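Local coordinates for hypothetical protein TM1553 (Thermotoga maritima, PDB 1VRM) that probably acts as an ApbE-family FAD:protein FMN transferase, attaching flavin to target proteins, at residues A[49-52]-A[53-57]; A[282-285]-A[286-290]. All coordinates share one frame; numbering follows the deposited sequence. Where two conformers were deposited one is given.

How the contacts relate
The two contacts belong to different helices of one chain, both in the part of it that is shared by the ApbE family. Contact 1 comes first in sequence, in helix 41-58; contact 2 follows much later, in helix 272-296. Their centres are 31 Å apart, on opposite sides of the chain's centre, and their nearest atoms stay about 21 Å from each other. The eight-stranded antiparallel sheet relates them: contact 1 packs on its first two strands, 19-25 and 28-35, whereas contact 2 packs on 262-269 and 303-308, toward the other edge. Helices from early and late in the chain therefore pack on different parts of a common sheet.

Contact 1 (A[49-52]-A[53-57]); sequences LEDM and KRITY
Leu49 and Lys53 meet one turn apart: Lys53 N donates to Leu49 O at 2.9 Å, and the aliphatic part of the lysine passes across the leucine's branch point, with Lys53 CE 3.8 Å from Leu49 CG. Glu50 repeats the i to i+4 alpha-helical bond, its O accepting from Arg54 N at 2.9 Å, while its carboxylate turns outward and hydrogen-bonds a methylpentanediol, probably from the crystallisation liquor. Asp51 carries the contact's i to i+3 salt bridge. With CG opposite its own N (chi1 -163°), it runs beside Arg54 in the same direction. The arginine, bent at chi3 (69°), grips one oxygen side-on: Asp51 OD1 receives Arg54 NE at 2.9 Å and Arg54 NH2 at 3.0 Å. Both donors come from one face of the carboxylate, whose plane is turned 32° from the guanidinium. The second oxygen, Asp51 OD2, touches Ile55 CD1 at 3.5 Å and makes a further salt bridge to Arg173, so arginines on two helices share this largely buried acid and probably favour its charged form. At Met52, a selenomethionine, the carbonyl takes two bonds from one residue: Met52 O is reached by Thr56 OG1 at 2.7 Å and by Thr56 N at 3.0 Å, from opposite faces of the carbonyl plane. That hydroxyl also bonds Leu26 N. Helix 41-58 packs Leu49 and Met52 on strand 28-35, Leu49 and Thr56 on strand 19-25, and Asp51, Met52 and Ile55 against helix 166-181; Arg54 NH1 bridges to Glu84 of helix 83-98.

Contact 2 (A[282-285]-A[286-290]); sequences GFVM and AGKDW
In helix 272-296 the turn from Gly282–Met285 to Ala286–Trp290 loses its regular i to i+4 pattern, and a water takes part. The turn begins normally: Ala286 N donates to Gly282 O at 2.8 Å, although the bond is bent, with 136° at the hydrogen. Packing is tight here, because Ala286 CB also sits 3.1 Å from Gly282 O. One residue on, the direct helical link is missing. Phe283 O and Gly287 N stand 4.1 Å apart, and a water lies between them, 2.8 Å from Phe283 O, to which it can donate, and accepts a weak bond from Gly287 N. Met285 O then serves two backbone donors. Lys288 N reaches it at 3.2 Å from above the carbonyl plane, an i to i+3 link of the 3-10 kind, while Asp289 N makes a longer, weak bond to the same oxygen. At Asp289 the backbone leaves helical geometry (phi -149°), and its OD1 accepts from Lys292 N in the next turn. Among the side chains, Val284 and Lys288 carry the contact. They lie alongside one another and point the same way; the lysine, stretched out beyond CG, lays its CE 3.6 Å from Val284 O and its NZ 3.9 Å from Val284 CG1. Its ammonium is directed to a salt bridge with Asp252, a loop residue that Val284 also touches. On the sheet side, Ala286 packs on Val262 and Ile306, Phe283 reaches Val262 and Val265, and Trp290 meets Leu308, so this part of the helix rests on strands 262-269 and 303-308; Phe283 also meets the ring of His248, on strand 245-248, at about 80°.

Contact 1 (A[49-52]-A[53-57])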
loop_
_atom_site.group_PDB
_atom_site.type_symbol
_atom_site.label_atom_id
_atom_site.label_comp_id
_atom_site.label_asym_id
_atom_site.label_seq_id
_atom_site.Cartn_x
_atom_site.Cartn_y
_atom_site.Cartn_z
ATOM N N LEU A 49 -6.518 -15.768 4.895
ATOM C CA LEU A 49 -5.239 -15.652 5.572
ATOM C C LEU A 49 -4.147 -16.370 4.811
ATOM O O LEU A 49 -3.000 -15.866 4.656
ATOM C CB LEU A 49 -5.323 -16.215 6.985
ATOM C CG LEU A 49 -4.024 -15.991 7.787
ATOM C CD1 LEU A 49 -3.561 -14.523 7.919
ATOM C CD2 LEU A 49 -4.210 -16.665 9.168
ATOM N N GLU A 50 -4.487 -17.547 4.294
ATOM C CA GLU A 50 -3.470 -18.291 3.499
ATOM C C GLU A 50 -3.028 -17.452 2.299
ATOM O O GLU A 50 -1.833 -17.377 2.000
ATOM C CB GLU A 50 -4.019 -19.616 3.020
ATOM C CG GLU A 50 -4.276 -20.578 4.173
ATOM C CD GLU A 50 -4.919 -21.898 3.684
ATOM O OE1 GLU A 50 -5.087 -22.102 2.460
ATOM O OE2 GLU A 50 -5.267 -22.694 4.574
ATOM N N ASP A 51 -3.974 -16.829 1.615
ATOM C CA ASP A 51 -3.599 -15.992 0.438
ATOM C C ASP A 51 -2.757 -14.779 0.857
ATOM O O ASP A 51 -1.796 -14.398 0.178
ATOM C CB ASP A 51 -4.826 -15.568 -0.312
ATOM C CG ASP A 51 -4.512 -15.078 -1.693
ATOM O OD1 ASP A 51 -3.910 -15.868 -2.439
ATOM O OD2 ASP A 51 -4.885 -13.914 -2.038
HETATM N N MSE A 52 -3.128 -14.158 1.965
HETATM C CA MSE A 52 -2.372 -12.986 2.453
HETATM C C MSE A 52 -0.929 -13.372 2.764
HETATM O O MSE A 52 0.019 -12.636 2.419
HETATM C CB MSE A 52 -3.042 -12.341 3.667
HETATM C CG MSE A 52 -4.300 -11.705 3.282
HETATM SE SE MSE A 52 -5.169 -11.045 4.994
HETATM C CE MSE A 52 -5.468 -9.146 4.411
ATOM N N LYS A 53 -0.758 -14.524 3.405
ATOM C CA LYS A 53 0.583 -15.028 3.690
ATOM C C LYS A 53 1.322 -15.410 2.413
ATOM O O LYS A 53 2.515 -15.097 2.261
ATOM C CB LYS A 53 0.542 -16.183 4.675
ATOM C CG LYS A 53 0.064 -15.753 6.061
ATOM C CD LYS A 53 -0.056 -16.932 6.991
ATOM C CE LYS A 53 -0.285 -16.452 8.416
ATOM N NZ LYS A 53 0.598 -15.310 8.768
ATOM N N ARG A 54 0.632 -16.035 1.483
ATOM C CA ARG A 54 1.221 -16.408 0.208
ATOM C C ARG A 54 1.815 -15.173 -0.513
ATOM O O ARG A 54 2.944 -15.169 -0.967
ATOM C CB ARG A 54 0.168 -17.041 -0.673
ATOM C CG ARG A 54 0.665 -17.449 -2.049
ATOM C CD ARG A 54 -0.453 -17.944 -2.926
ATOM N NE ARG A 54 -1.351 -16.872 -3.281
ATOM C CZ ARG A 54 -1.090 -16.002 -4.254
ATOM N NH1 ARG A 54 0.027 -16.135 -4.985
ATOM N NH2 ARG A 54 -1.942 -15.030 -4.508
ATOM N N ILE A 55 1.020 -14.129 -0.598
ATOM C CA ILE A 55 1.408 -12.855 -1.233
ATOM C C ILE A 55 2.591 -12.241 -0.447
ATOM O O ILE A 55 3.517 -11.671 -1.022
ATOM C CB ILE A 55 0.192 -11.885 -1.291
ATOM C CG1 ILE A 55 -0.794 -12.451 -2.277
ATOM C CG2 ILE A 55 0.648 -10.453 -1.519
ATOM C CD1 ILE A 55 -2.118 -11.786 -2.184
ATOM N N THR A 56 2.558 -12.352 0.884
ATOM C CA THR A 56 3.632 -11.832 1.732
ATOM C C THR A 56 5.001 -12.372 1.292
ATOM O O THR A 56 5.969 -11.611 1.183
ATOM C CB THR A 56 3.417 -12.157 3.227
ATOM O OG1 THR A 56 2.184 -11.571 3.673
ATOM C CG2 THR A 56 4.520 -11.568 4.075
ATOM N N TYR A 57 5.050 -13.684 1.067
ATOM C CA TYR A 57 6.325 -14.331 0.741
ATOM C C TYR A 57 6.667 -14.204 -0.736
ATOM O O TYR A 57 7.845 -14.001 -1.104
ATOM C CB TYR A 57 6.334 -15.782 1.199
ATOM C CG TYR A 57 6.126 -15.839 2.711
ATOM C CD1 TYR A 57 6.911 -15.045 3.552
ATOM C CD2 TYR A 57 5.120 -16.587 3.268
ATOM C CE1 TYR A 57 6.712 -15.033 4.927
ATOM C CE2 TYR A 57 4.918 -16.587 4.646
ATOM C CZ TYR A 57 5.715 -15.807 5.462
ATOM O OH TYR A 57 5.526 -15.799 6.836
#

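Contact 2 (A[282-285]-A[286-290])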
loop_
_atom_site.group_PDB
_atom_site.type_symbol
_atom_site.label_atom_id
_atom_site.label_comp_id
_atom_site.label_asym_id
_atom_site.label_seq_id
_atom_site.Cartn_x
_atom_site.Cartn_y
_atom_site.Cartn_z
ATOM N N GLY A 282 -0.031 10.288 -2.834
ATOM C CA GLY A 282 -0.572 11.523 -2.214
ATOM C C GLY A 282 0.277 11.995 -1.053
ATOM O O GLY A 282 0.475 13.211 -0.854
ATOM N N PHE A 283 0.777 11.066 -0.259
ATOM C CA PHE A 283 1.676 11.408 0.853
ATOM C C PHE A 283 2.913 12.167 0.324
ATOM O O PHE A 283 3.290 13.195 0.827
ATOM C CB PHE A 283 2.126 10.167 1.570
ATOM C CG PHE A 283 2.880 10.449 2.853
ATOM C CD1 PHE A 283 4.237 10.754 2.791
ATOM C CD2 PHE A 283 2.256 10.411 4.076
ATOM C CE1 PHE A 283 4.963 10.996 3.951
ATOM C CE2 PHE A 283 2.967 10.677 5.248
ATOM C CZ PHE A 283 4.325 10.960 5.173
ATOM N N VAL A 284 3.536 11.623 -0.711
ATOM C CA VAL A 284 4.697 12.232 -1.321
ATOM C C VAL A 284 4.378 13.581 -1.963
ATOM O O VAL A 284 5.180 14.483 -1.904
ATOM C CB VAL A 284 5.328 11.295 -2.367
ATOM C CG1 VAL A 284 6.386 12.026 -3.212
ATOM C CG2 VAL A 284 5.848 9.989 -1.722
HETATM N N MSE A 285 3.240 13.701 -2.632
HETATM C CA MSE A 285 2.929 14.922 -3.362
HETATM C C MSE A 285 2.380 16.035 -2.469
HETATM O O MSE A 285 2.473 17.214 -2.832
HETATM C CB MSE A 285 1.919 14.582 -4.454
HETATM C CG MSE A 285 2.542 13.758 -5.539
HETATM SE SE MSE A 285 1.238 13.314 -6.939
HETATM C CE MSE A 285 1.354 15.188 -7.867
ATOM N N ALA A 286 1.763 15.668 -1.360
ATOM C CA ALA A 286 1.013 16.667 -0.548
ATOM C C ALA A 286 1.939 17.621 0.214
ATOM O O ALA A 286 1.523 18.706 0.638
ATOM C CB ALA A 286 0.071 16.003 0.399
ATOM N N GLY A 287 3.184 17.224 0.425
ATOM C CA GLY A 287 4.114 18.120 1.086
ATOM C C GLY A 287 4.619 19.210 0.162
ATOM O O GLY A 287 5.264 20.146 0.623
ATOM N N LYS A 288 4.314 19.127 -1.129
ATOM C CA LYS A 288 4.712 20.158 -2.087
ATOM C C LYS A 288 3.555 21.112 -2.459
ATOM O O LYS A 288 3.749 22.317 -2.515
ATOM C CB LYS A 288 5.260 19.512 -3.345
ATOM C CG LYS A 288 6.453 18.574 -3.076
ATOM C CD LYS A 288 6.580 17.498 -4.119
ATOM C CE LYS A 288 7.625 16.468 -3.667
ATOM N NZ LYS A 288 7.708 15.360 -4.622
ATOM N N ASP A 289 2.389 20.559 -2.784
ATOM C CA ASP A 289 1.206 21.399 -3.116
ATOM C C ASP A 289 -0.044 20.633 -2.678
ATOM O O ASP A 289 -0.697 19.944 -3.482
ATOM C CB ASP A 289 1.216 21.761 -4.613
ATOM C CG ASP A 289 0.142 22.800 -4.993
ATOM O OD1 ASP A 289 -0.783 23.041 -4.178
ATOM O OD2 ASP A 289 0.255 23.386 -6.083
ATOM N N TRP A 290 -0.363 20.726 -1.394
ATOM C CA TRP A 290 -1.488 19.985 -0.859
ATOM C C TRP A 290 -2.809 20.406 -1.529
ATOM O O TRP A 290 -3.699 19.588 -1.730
ATOM C CB TRP A 290 -1.604 20.061 0.662
ATOM C CG TRP A 290 -2.011 21.366 1.276
ATOM C CD1 TRP A 290 -1.182 22.256 1.866
ATOM C CD2 TRP A 290 -3.335 21.920 1.386
ATOM N NE1 TRP A 290 -1.877 23.306 2.354
ATOM C CE2 TRP A 290 -3.204 23.153 2.077
ATOM C CE3 TRP A 290 -4.605 21.519 0.980
ATOM C CZ2 TRP A 290 -4.282 23.952 2.367
ATOM C CZ3 TRP A 290 -5.671 22.317 1.285
ATOM C CH2 TRP A 290 -5.501 23.522 1.972
HETATM O O HOH W 1 5.311 15.150 1.163
#